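Local atomic coordinates of cystalysin (Treponema denticola, PDB entry 1C7N), a protein that belongs to the class I and II aminotransferase family of pyridoxal-5'-phosphate proteins, whose large domain carries the cofactor on a mixed, mostly parallel sheet flanked by helices. Residues A[101-104]-A[105-109]; A[122-125]-A[126-130]; A[155-158]-A[159-163]; A[360-363]-A[364-367]. All coordinates share one frame; numbering follows the deposited sequence.

Contact 1: A[101-104]-A[105-109]; sequences AVFN and AVREF
Two successive turns of helix 98-109 meet here, in the large domain of a PLP-dependent aminotransferase fold, and the side chain that reaches back along the helix is R107. Its chain leaves CB with CG anti to the backbone N (chi1 179°) and then bends at chi3, which folds the guanidinium back over the preceding turn. F103 O lies over one face of that group, while the same oxygen accepts the backbone bond from R107 N at 2.9 Å and another from Q133 NE2. R107 NH1 packs against N104 CA at 3.2 Å. R107 NH2 comes to the edge of the F103 ring, near its plane, and lies 3.9 Å from F103 CB; the ring and guanidinium planes are 20° apart. N104 OD1 sits in the guanidinium plane, 3.7 Å from R107 NH1, but its amide is held by S264 OG and the carbonyl of F261. The backbone ladder continues with E108 N to N104 O at 2.9 Å. Around this helix, A105 and V106 pack on W201 of strand 199-203, A101 and V102 on F233 of strand 230-234, E108 forms a salt bridge with R260 of helix 255-267, and F103 and R107 touch A267 of the second subunit.

Contact 2: A[122-125]-A[126-130]; sequences VYYP and FFMAI. With PLP (pyridoxal-5'-phosphate), chain I.
Y123 turns the edge of its ring toward the face of F126 in an offset edge-to-face pair, planes at 86° and centroids 5.8 Å apart; Y123 CD2 and F126 CD2 make the touch. With CG anti to the backbone N (chi1 178°), the Y123 ring stands flat against the cofactor: PLP C2 lies over its centre on one face, 3.4 Å above the plane, and P125 CD over its centre on the opposite face. V122 crosses F126 at about a right angle, V122 CG2 meeting F126 CD1 at 3.9 Å, and its other methyl, V122 CG1, reaches F127 CE1 at 3.7 Å. Nearer the solvent Y124 and M128 run side by side, the sulfur at the edge of the tyrosine ring with M128 SD 4.1 Å from Y124 CD1, a Met-aromatic contact. Backbone bonds start helix 125-131: F126 N gives to Y123 O at 3.1 Å, A129 N to P125 O at 2.9 Å, and Y124 O receives weak bonds from F127 N and M128 N. The chemistry is thus mainly apolar and aromatic: Y123 offers one ring face to the pyridine of PLP, with P125 on the far face and F126 at the edge, consistent with a ring held in orientation.

Contact 3: A[155-158]-A[159-163]; sequences KLEK and LSKDK
L159 folds back on K155 one turn earlier in the C-terminal part of helix 153-160, a helix that packs against the large-domain sheet. The tight side is the backbone and the residues facing inward. L159 N reaches K155 O at 2.9 Å and S160 N reaches L156 O at 3.0 Å, both ordinary helical bonds. L159 CG comes up to the same carbonyl, 3.3 Å from K155 O, while L156 and L159 both pack on I117 of strand 115-118 and on C140. Next to them L156, E157 and S160 touch I192 of helix 183-195, and S160 OG has a partner there in K195 NZ.

The solvent side is looser. K155 and L159 point the same way, yet their nearest side-chain atoms, K155 CG and L159 CD1, are 4.2 Å apart. K158 stretches out fully extended. K161 bends at chi2 and chi3, which brings its aliphatic chain up to the E157 carbonyl; K161 NZ remains 5.1 Å from E157 OE2, so any attraction between the opposite charges is probably weak. Farther along, the backbone bonds change partner: K161 N keeps a weak bond to E157 O and makes a shorter one to K158 O, coming from above that carbonyl plane. D162 turns its OD1 to N164 N. The E157 oxygen therefore gathers several neighbours, among them the serine hydroxyl, which donates to it with S160 OG 2.6 Å from E157 O.

Contact 4: A[360-363]-A[364-367]; sequences FGDG and GIGF
Two backbone bonds close the first shell: G364 N gives to G361 O at 2.8 Å, and I365 N gives to D362 O at 3.1 Å. Both spans are three residues long, and both donors stand well above the plane of the carbonyl they use, I365 N by 66°, as the tight winding of a 3-10 turn brings about. I365 lies alongside D362, pointing the same way; with CG1 anti to the carbonyl carbon (chi1 -68°), I365 CG1 comes 3.2 Å from D362 O and I365 CD1 3.9 Å from D362 OD2, a methyl brushing past a carboxylate. F367 is touched more lightly, with G363 O 3.8 Å from F367 CE1. A water ties the two segments together, donating to I365 O at 2.8 Å and more weakly to G363 O; it lies in the plane of the F367 ring, at its edge, as does G364 O.

Farther out, F367 stacks on W329 and its backbone pairs with G357, while F360 packs on N175 and P176. I365 also rests on Y358. Glycines set the path: G361 and G366 both have positive phi, where a side chain would run into the preceding carbonyl oxygen. F367 N bonds to G364 O at 3.0 Å. The whole is a 3-10 turn running into a type II beta turn, with G364 common to both and glycine at the third position of the latter, leading the connection from strand 355-356 into strand 367-371 of the three-stranded antiparallel sheet.

Along the chain the four contacts come in series, all within the aminotransferase fold. Contacts 1 and 2 lie about 12 Å apart, centre to centre, and touch: F103 and V102 of helix 98-109 pack on A129 of helix 125-131, with strand 115-118 between the two helices in sequence. Contact 2 also touches contact 4, about 14 Å away between centres, where V122 N probably bonds to F360 O; this joins the PLP-side loop to the turn before strand 367-371 of the three-stranded antiparallel sheet. Contact 3 stands apart, about 20 Å from contact 2 between centres, yet its helix packs on strand 115-118, as does helix 125-131. Contact 2 thus lies between the cofactor, helix 98-109 and the turn that leads into strand 367-371.

Contact 1: A[101-104]-A[105-109]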
loop_
_atom_site.group_PDB
_atom_site.type_symbol
_atom_site.label_atom_id
_atom_site.label_comp_id
_atom_site.label_asym_id
_atom_site.label_seq_id
_atom_site.Cartn_x
_atom_site.Cartn_y
_atom_site.Cartn_z
ATOM N N ALA A 101 5.846 -3.776 7.317
ATOM C CA ALA A 101 7.193 -3.329 7.650
ATOM C C ALA A 101 7.877 -4.379 8.520
ATOM O O ALA A 101 9.076 -4.632 8.370
ATOM C CB ALA A 101 7.144 -1.996 8.372
ATOM N N VAL A 102 7.118 -4.993 9.423
ATOM C CA VAL A 102 7.676 -6.025 10.288
ATOM C C VAL A 102 8.039 -7.251 9.448
ATOM O O VAL A 102 9.127 -7.812 9.593
ATOM C CB VAL A 102 6.683 -6.428 11.402
ATOM C CG1 VAL A 102 7.219 -7.630 12.169
ATOM C CG2 VAL A 102 6.467 -5.252 12.349
ATOM N N PHE A 103 7.131 -7.662 8.564
ATOM C CA PHE A 103 7.396 -8.803 7.694
ATOM C C PHE A 103 8.672 -8.543 6.910
ATOM O O PHE A 103 9.492 -9.445 6.725
ATOM C CB PHE A 103 6.243 -9.023 6.708
ATOM C CG PHE A 103 5.227 -10.021 7.176
ATOM C CD1 PHE A 103 4.331 -9.704 8.188
ATOM C CD2 PHE A 103 5.169 -11.289 6.600
ATOM C CE1 PHE A 103 3.388 -10.631 8.624
ATOM C CE2 PHE A 103 4.232 -12.226 7.028
ATOM C CZ PHE A 103 3.338 -11.895 8.041
ATOM N N ASN A 104 8.827 -7.305 6.449
ATOM C CA ASN A 104 9.999 -6.909 5.682
ATOM C C ASN A 104 11.263 -6.982 6.535
ATOM O O ASN A 104 12.328 -7.357 6.046
ATOM C CB ASN A 104 9.822 -5.488 5.144
ATOM C CG ASN A 104 10.897 -5.110 4.148
ATOM O OD1 ASN A 104 11.078 -5.789 3.135
ATOM N ND2 ASN A 104 11.619 -4.032 4.429
ATOM N N ALA A 105 11.145 -6.619 7.808
ATOM C CA ALA A 105 12.292 -6.661 8.707
ATOM C C ALA A 105 12.802 -8.096 8.835
ATOM O O ALA A 105 14.000 -8.351 8.729
ATOM C CB ALA A 105 11.911 -6.114 10.074
ATOM N N VAL A 106 11.884 -9.030 9.057
ATOM C CA VAL A 106 12.249 -10.436 9.193
ATOM C C VAL A 106 12.855 -10.941 7.887
ATOM O O VAL A 106 13.894 -11.600 7.873
ATOM C CB VAL A 106 11.017 -11.294 9.538
ATOM C CG1 VAL A 106 11.397 -12.770 9.570
ATOM C CG2 VAL A 106 10.448 -10.861 10.883
ATOM N N ARG A 107 12.195 -10.611 6.787
ATOM C CA ARG A 107 12.639 -11.024 5.466
ATOM C C ARG A 107 14.082 -10.618 5.171
ATOM O O ARG A 107 14.889 -11.435 4.729
ATOM C CB ARG A 107 11.704 -10.420 4.412
ATOM C CG ARG A 107 12.057 -10.747 2.968
ATOM C CD ARG A 107 10.957 -10.276 2.018
ATOM N NE ARG A 107 9.646 -10.773 2.432
ATOM C CZ ARG A 107 8.710 -10.032 3.023
ATOM N NH1 ARG A 107 8.927 -8.744 3.271
ATOM N NH2 ARG A 107 7.558 -10.584 3.382
ATOM N N GLU A 108 14.403 -9.358 5.442
ATOM C CA GLU A 108 15.730 -8.822 5.158
ATOM C C GLU A 108 16.861 -9.111 6.143
ATOM O O GLU A 108 17.970 -9.432 5.725
ATOM C CB GLU A 108 15.621 -7.306 4.949
ATOM C CG GLU A 108 16.936 -6.592 4.658
ATOM C CD GLU A 108 17.678 -7.179 3.471
ATOM O OE1 GLU A 108 17.018 -7.561 2.483
ATOM O OE2 GLU A 108 18.923 -7.246 3.521
ATOM N N PHE A 109 16.598 -9.015 7.442
ATOM C CA PHE A 109 17.664 -9.222 8.410
ATOM C C PHE A 109 17.801 -10.588 9.080
ATOM O O PHE A 109 18.560 -10.739 10.036
ATOM C CB PHE A 109 17.606 -8.110 9.460
ATOM C CG PHE A 109 17.679 -6.733 8.866
ATOM C CD1 PHE A 109 16.523 -6.063 8.479
ATOM C CD2 PHE A 109 18.910 -6.136 8.619
ATOM C CE1 PHE A 109 16.590 -4.819 7.850
ATOM C CE2 PHE A 109 18.989 -4.891 7.988
ATOM C CZ PHE A 109 17.828 -4.234 7.603
#

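Contact 2: A[122-125]-A[126-130]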
loop_
_atom_site.group_PDB
_atom_site.type_symbol
_atom_site.label_atom_id
_atom_site.label_comp_id
_atom_site.label_asym_id
_atom_site.label_seq_id
_atom_site.Cartn_x
_atom_site.Cartn_y
_atom_site.Cartn_z
ATOM N N VAL A 122 1.202 -11.396 23.059
ATOM C CA VAL A 122 1.354 -10.143 22.330
ATOM C C VAL A 122 0.622 -10.121 20.988
ATOM O O VAL A 122 0.248 -11.171 20.455
ATOM C CB VAL A 122 2.861 -9.864 22.083
ATOM C CG1 VAL A 122 3.413 -10.859 21.076
ATOM C CG2 VAL A 122 3.079 -8.434 21.624
ATOM N N TYR A 123 0.424 -8.909 20.467
ATOM C CA TYR A 123 -0.217 -8.655 19.170
ATOM C C TYR A 123 0.113 -9.829 18.236
ATOM O O TYR A 123 1.260 -9.999 17.834
ATOM C CB TYR A 123 0.341 -7.339 18.630
ATOM C CG TYR A 123 -0.143 -6.906 17.271
ATOM C CD1 TYR A 123 -1.484 -6.615 17.041
ATOM C CD2 TYR A 123 0.760 -6.729 16.227
ATOM C CE1 TYR A 123 -1.912 -6.149 15.797
ATOM C CE2 TYR A 123 0.349 -6.268 14.987
ATOM C CZ TYR A 123 -0.983 -5.977 14.775
ATOM O OH TYR A 123 -1.374 -5.506 13.542
ATOM N N TYR A 124 -0.896 -10.626 17.892
ATOM C CA TYR A 124 -0.698 -11.829 17.078
ATOM C C TYR A 124 0.042 -11.755 15.736
ATOM O O TYR A 124 0.726 -12.704 15.368
ATOM C CB TYR A 124 -2.035 -12.575 16.912
ATOM C CG TYR A 124 -3.150 -11.804 16.245
ATOM C CD1 TYR A 124 -3.303 -11.818 14.856
ATOM C CD2 TYR A 124 -4.062 -11.068 17.004
ATOM C CE1 TYR A 124 -4.339 -11.118 14.242
ATOM C CE2 TYR A 124 -5.097 -10.367 16.401
ATOM C CZ TYR A 124 -5.232 -10.397 15.022
ATOM O OH TYR A 124 -6.271 -9.712 14.431
ATOM N N PRO A 125 -0.074 -10.645 14.989
ATOM C CA PRO A 125 0.655 -10.606 13.714
ATOM C C PRO A 125 2.166 -10.798 13.889
ATOM O O PRO A 125 2.874 -11.107 12.926
ATOM C CB PRO A 125 0.304 -9.230 13.162
ATOM C CG PRO A 125 -1.095 -9.048 13.646
ATOM C CD PRO A 125 -1.006 -9.508 15.087
ATOM N N PHE A 126 2.661 -10.599 15.109
ATOM C CA PHE A 126 4.085 -10.786 15.381
ATOM C C PHE A 126 4.441 -12.244 15.120
ATOM O O PHE A 126 5.446 -12.541 14.478
ATOM C CB PHE A 126 4.426 -10.453 16.839
ATOM C CG PHE A 126 4.706 -8.993 17.090
ATOM C CD1 PHE A 126 5.202 -8.580 18.324
ATOM C CD2 PHE A 126 4.479 -8.039 16.105
ATOM C CE1 PHE A 126 5.467 -7.238 18.573
ATOM C CE2 PHE A 126 4.740 -6.692 16.345
ATOM C CZ PHE A 126 5.235 -6.292 17.582
ATOM N N PHE A 127 3.611 -13.149 15.630
ATOM C CA PHE A 127 3.838 -14.578 15.447
ATOM C C PHE A 127 3.873 -14.909 13.960
ATOM O O PHE A 127 4.757 -15.619 13.485
ATOM C CB PHE A 127 2.719 -15.395 16.104
ATOM C CG PHE A 127 2.667 -15.277 17.601
ATOM C CD1 PHE A 127 2.243 -14.100 18.209
ATOM C CD2 PHE A 127 3.022 -16.355 18.405
ATOM C CE1 PHE A 127 2.169 -13.997 19.597
ATOM C CE2 PHE A 127 2.953 -16.265 19.795
ATOM C CZ PHE A 127 2.524 -15.082 20.393
ATOM N N MET A 128 2.891 -14.384 13.238
ATOM C CA MET A 128 2.761 -14.621 11.810
ATOM C C MET A 128 3.973 -14.148 11.010
ATOM O O MET A 128 4.493 -14.884 10.172
ATOM C CB MET A 128 1.492 -13.933 11.295
ATOM C CG MET A 128 0.219 -14.373 12.014
ATOM S SD MET A 128 -1.210 -13.337 11.627
ATOM C CE MET A 128 -1.426 -13.699 9.885
ATOM N N ALA A 129 4.422 -12.924 11.273
ATOM C CA ALA A 129 5.561 -12.355 10.557
ATOM C C ALA A 129 6.795 -13.242 10.641
ATOM O O ALA A 129 7.629 -13.259 9.731
ATOM C CB ALA A 129 5.882 -10.976 11.112
ATOM N N ILE A 130 6.902 -13.978 11.742
ATOM C CA ILE A 130 8.041 -14.847 11.967
ATOM C C ILE A 130 7.909 -16.241 11.353
ATOM O O ILE A 130 8.617 -16.564 10.401
ATOM C CB ILE A 130 8.328 -14.973 13.483
ATOM C CG1 ILE A 130 8.643 -13.586 14.055
ATOM C CG2 ILE A 130 9.494 -15.933 13.725
ATOM C CD1 ILE A 130 8.702 -13.529 15.568
HETATM N N1 PLP I . 1.428 -3.162 15.712
HETATM C C2 PLP I . 0.591 -3.308 16.835
HETATM C C2A PLP I . 1.299 -3.702 18.118
HETATM C C3 PLP I . -0.820 -2.965 16.641
HETATM O O3 PLP I . -1.577 -3.231 17.706
HETATM C C4 PLP I . -1.254 -2.470 15.387
HETATM C C4A PLP I . -2.631 -2.025 15.179
HETATM C C5 PLP I . -0.246 -2.332 14.288
HETATM C C6 PLP I . 1.054 -2.704 14.473
HETATM C C5A PLP I . -0.668 -1.464 13.106
HETATM O O4P PLP I . -0.652 -1.913 11.809
HETATM P P PLP I . -1.041 -0.751 10.740
HETATM O O1P PLP I . -1.298 -1.528 9.531
HETATM O O2P PLP I . 0.158 0.168 10.590
HETATM O O3P PLP I . -2.226 -0.011 11.188
#

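Contact 3: A[155-158]-A[159-163]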
loop_
_atom_site.group_PDB
_atom_site.type_symbol
_atom_site.label_atom_id
_atom_site.label_comp_id
_atom_site.label_asym_id
_atom_site.label_seq_id
_atom_site.Cartn_x
_atom_site.Cartn_y
_atom_site.Cartn_z
ATOM N N LYS A 155 15.524 -14.754 31.778
ATOM C CA LYS A 155 15.252 -15.550 30.586
ATOM C C LYS A 155 15.622 -14.780 29.322
ATOM O O LYS A 155 16.180 -15.348 28.383
ATOM C CB LYS A 155 13.773 -15.944 30.529
ATOM C CG LYS A 155 13.398 -16.711 29.268
ATOM C CD LYS A 155 11.912 -17.051 29.211
ATOM C CE LYS A 155 11.528 -18.109 30.239
ATOM N NZ LYS A 155 10.119 -18.566 30.048
ATOM N N LEU A 156 15.314 -13.486 29.300
ATOM C CA LEU A 156 15.622 -12.668 28.133
ATOM C C LEU A 156 17.125 -12.600 27.876
ATOM O O LEU A 156 17.564 -12.693 26.729
ATOM C CB LEU A 156 15.058 -11.254 28.296
ATOM C CG LEU A 156 15.320 -10.284 27.134
ATOM C CD1 LEU A 156 14.744 -10.851 25.838
ATOM C CD2 LEU A 156 14.701 -8.931 27.444
ATOM N N GLU A 157 17.916 -12.441 28.935
ATOM C CA GLU A 157 19.363 -12.369 28.764
ATOM C C GLU A 157 19.873 -13.709 28.250
ATOM O O GLU A 157 20.791 -13.765 27.431
ATOM C CB GLU A 157 20.067 -12.023 30.079
ATOM C CG GLU A 157 21.535 -11.653 29.874
ATOM C CD GLU A 157 22.266 -11.330 31.164
ATOM O OE1 GLU A 157 21.762 -10.496 31.946
ATOM O OE2 GLU A 157 23.354 -11.903 31.388
ATOM N N LYS A 158 19.269 -14.788 28.736
ATOM C CA LYS A 158 19.653 -16.123 28.312
ATOM C C LYS A 158 19.424 -16.277 26.812
ATOM O O LYS A 158 20.305 -16.731 26.085
ATOM C CB LYS A 158 18.839 -17.175 29.065
ATOM C CG LYS A 158 19.168 -18.601 28.671
ATOM C CD LYS A 158 18.362 -19.588 29.490
ATOM C CE LYS A 158 18.628 -21.018 29.053
ATOM N NZ LYS A 158 17.803 -21.984 29.837
ATOM N N LEU A 159 18.241 -15.885 26.353
ATOM C CA LEU A 159 17.900 -15.994 24.938
ATOM C C LEU A 159 18.780 -15.133 24.039
ATOM O O LEU A 159 19.090 -15.523 22.917
ATOM C CB LEU A 159 16.432 -15.618 24.719
ATOM C CG LEU A 159 15.378 -16.503 25.392
ATOM C CD1 LEU A 159 14.007 -15.871 25.236
ATOM C CD2 LEU A 159 15.409 -17.899 24.778
ATOM N N SER A 160 19.180 -13.964 24.529
ATOM C CA SER A 160 20.013 -13.060 23.746
ATOM C C SER A 160 21.394 -13.650 23.498
ATOM O O SER A 160 22.078 -13.278 22.543
ATOM C CB SER A 160 20.167 -11.715 24.461
ATOM O OG SER A 160 20.961 -11.851 25.626
ATOM N N LYS A 161 21.803 -14.571 24.361
ATOM C CA LYS A 161 23.106 -15.206 24.229
ATOM C C LYS A 161 23.103 -16.291 23.157
ATOM O O LYS A 161 24.164 -16.747 22.730
ATOM C CB LYS A 161 23.543 -15.782 25.579
ATOM C CG LYS A 161 23.949 -14.715 26.590
ATOM C CD LYS A 161 23.456 -15.042 27.995
ATOM C CE LYS A 161 23.946 -16.400 28.482
ATOM N NZ LYS A 161 23.348 -16.757 29.803
ATOM N N ASP A 162 21.913 -16.699 22.721
ATOM C CA ASP A 162 21.785 -17.719 21.681
ATOM C C ASP A 162 22.049 -17.071 20.324
ATOM O O ASP A 162 21.221 -16.326 19.800
ATOM C CB ASP A 162 20.382 -18.332 21.686
ATOM C CG ASP A 162 20.249 -19.499 20.716
ATOM O OD1 ASP A 162 21.095 -19.625 19.803
ATOM O OD2 ASP A 162 19.290 -20.286 20.860
ATOM N N LYS A 163 23.221 -17.365 19.776
ATOM C CA LYS A 163 23.676 -16.848 18.493
ATOM C C LYS A 163 22.675 -16.956 17.344
ATOM O O LYS A 163 22.661 -16.107 16.448
ATOM C CB LYS A 163 24.976 -17.558 18.102
ATOM C CG LYS A 163 24.961 -19.064 18.386
ATOM C CD LYS A 163 25.005 -19.352 19.892
ATOM C CE LYS A 163 24.589 -20.781 20.210
ATOM N NZ LYS A 163 24.500 -21.022 21.683
#

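Contact 4: A[360-363]-A[364-367]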
loop_
_atom_site.group_PDB
_atom_site.type_symbol
_atom_site.label_atom_id
_atom_site.label_comp_id
_atom_site.label_asym_id
_atom_site.label_seq_id
_atom_site.Cartn_x
_atom_site.Cartn_y
_atom_site.Cartn_z
ATOM N N PHE A 360 -3.595 -14.042 21.362
ATOM C CA PHE A 360 -2.333 -13.343 21.593
ATOM C C PHE A 360 -1.259 -14.255 22.172
ATOM O O PHE A 360 -0.168 -13.803 22.503
ATOM C CB PHE A 360 -2.549 -12.160 22.538
ATOM C CG PHE A 360 -3.512 -11.145 22.011
ATOM C CD1 PHE A 360 -4.849 -11.164 22.395
ATOM C CD2 PHE A 360 -3.092 -10.201 21.079
ATOM C CE1 PHE A 360 -5.756 -10.260 21.855
ATOM C CE2 PHE A 360 -3.989 -9.294 20.531
ATOM C CZ PHE A 360 -5.324 -9.322 20.917
ATOM N N GLY A 361 -1.578 -15.539 22.292
ATOM C CA GLY A 361 -0.634 -16.493 22.844
ATOM C C GLY A 361 -1.298 -17.238 23.982
ATOM O O GLY A 361 -2.322 -16.795 24.501
ATOM N N ASP A 362 -0.735 -18.375 24.374
ATOM C CA ASP A 362 -1.328 -19.145 25.457
ATOM C C ASP A 362 -1.409 -18.349 26.757
ATOM O O ASP A 362 -2.232 -18.644 27.623
ATOM C CB ASP A 362 -0.546 -20.442 25.663
ATOM C CG ASP A 362 -0.804 -21.452 24.559
ATOM O OD1 ASP A 362 -0.127 -22.499 24.533
ATOM O OD2 ASP A 362 -1.692 -21.199 23.715
ATOM N N GLY A 363 -0.557 -17.337 26.893
ATOM C CA GLY A 363 -0.574 -16.522 28.094
ATOM C C GLY A 363 -1.816 -15.648 28.155
ATOM O O GLY A 363 -2.102 -15.022 29.179
ATOM N N GLY A 364 -2.558 -15.602 27.054
ATOM C CA GLY A 364 -3.768 -14.800 27.015
ATOM C C GLY A 364 -5.010 -15.632 27.283
ATOM O O GLY A 364 -6.122 -15.104 27.311
ATOM N N ILE A 365 -4.824 -16.937 27.479
ATOM C CA ILE A 365 -5.947 -17.829 27.744
ATOM C C ILE A 365 -6.631 -17.415 29.038
ATOM O O ILE A 365 -5.982 -17.297 30.078
ATOM C CB ILE A 365 -5.478 -19.298 27.861
ATOM C CG1 ILE A 365 -4.993 -19.789 26.492
ATOM C CG2 ILE A 365 -6.623 -20.174 28.394
ATOM C CD1 ILE A 365 -4.478 -21.218 26.478
ATOM N N GLY A 366 -7.941 -17.202 28.968
ATOM C CA GLY A 366 -8.682 -16.792 30.146
ATOM C C GLY A 366 -8.922 -15.292 30.174
ATOM O O GLY A 366 -9.730 -14.804 30.967
ATOM N N PHE A 367 -8.225 -14.559 29.307
ATOM C CA PHE A 367 -8.376 -13.103 29.243
ATOM C C PHE A 367 -9.196 -12.672 28.028
ATOM O O PHE A 367 -9.438 -13.459 27.111
ATOM C CB PHE A 367 -7.007 -12.404 29.167
ATOM C CG PHE A 367 -6.158 -12.555 30.402
ATOM C CD1 PHE A 367 -5.421 -13.715 30.626
ATOM C CD2 PHE A 367 -6.078 -11.518 31.334
ATOM C CE1 PHE A 367 -4.613 -13.841 31.762
ATOM C CE2 PHE A 367 -5.281 -11.631 32.466
ATOM C CZ PHE A 367 -4.544 -12.797 32.682
HETATM O O HOH W 1 -3.369 -17.203 31.159
#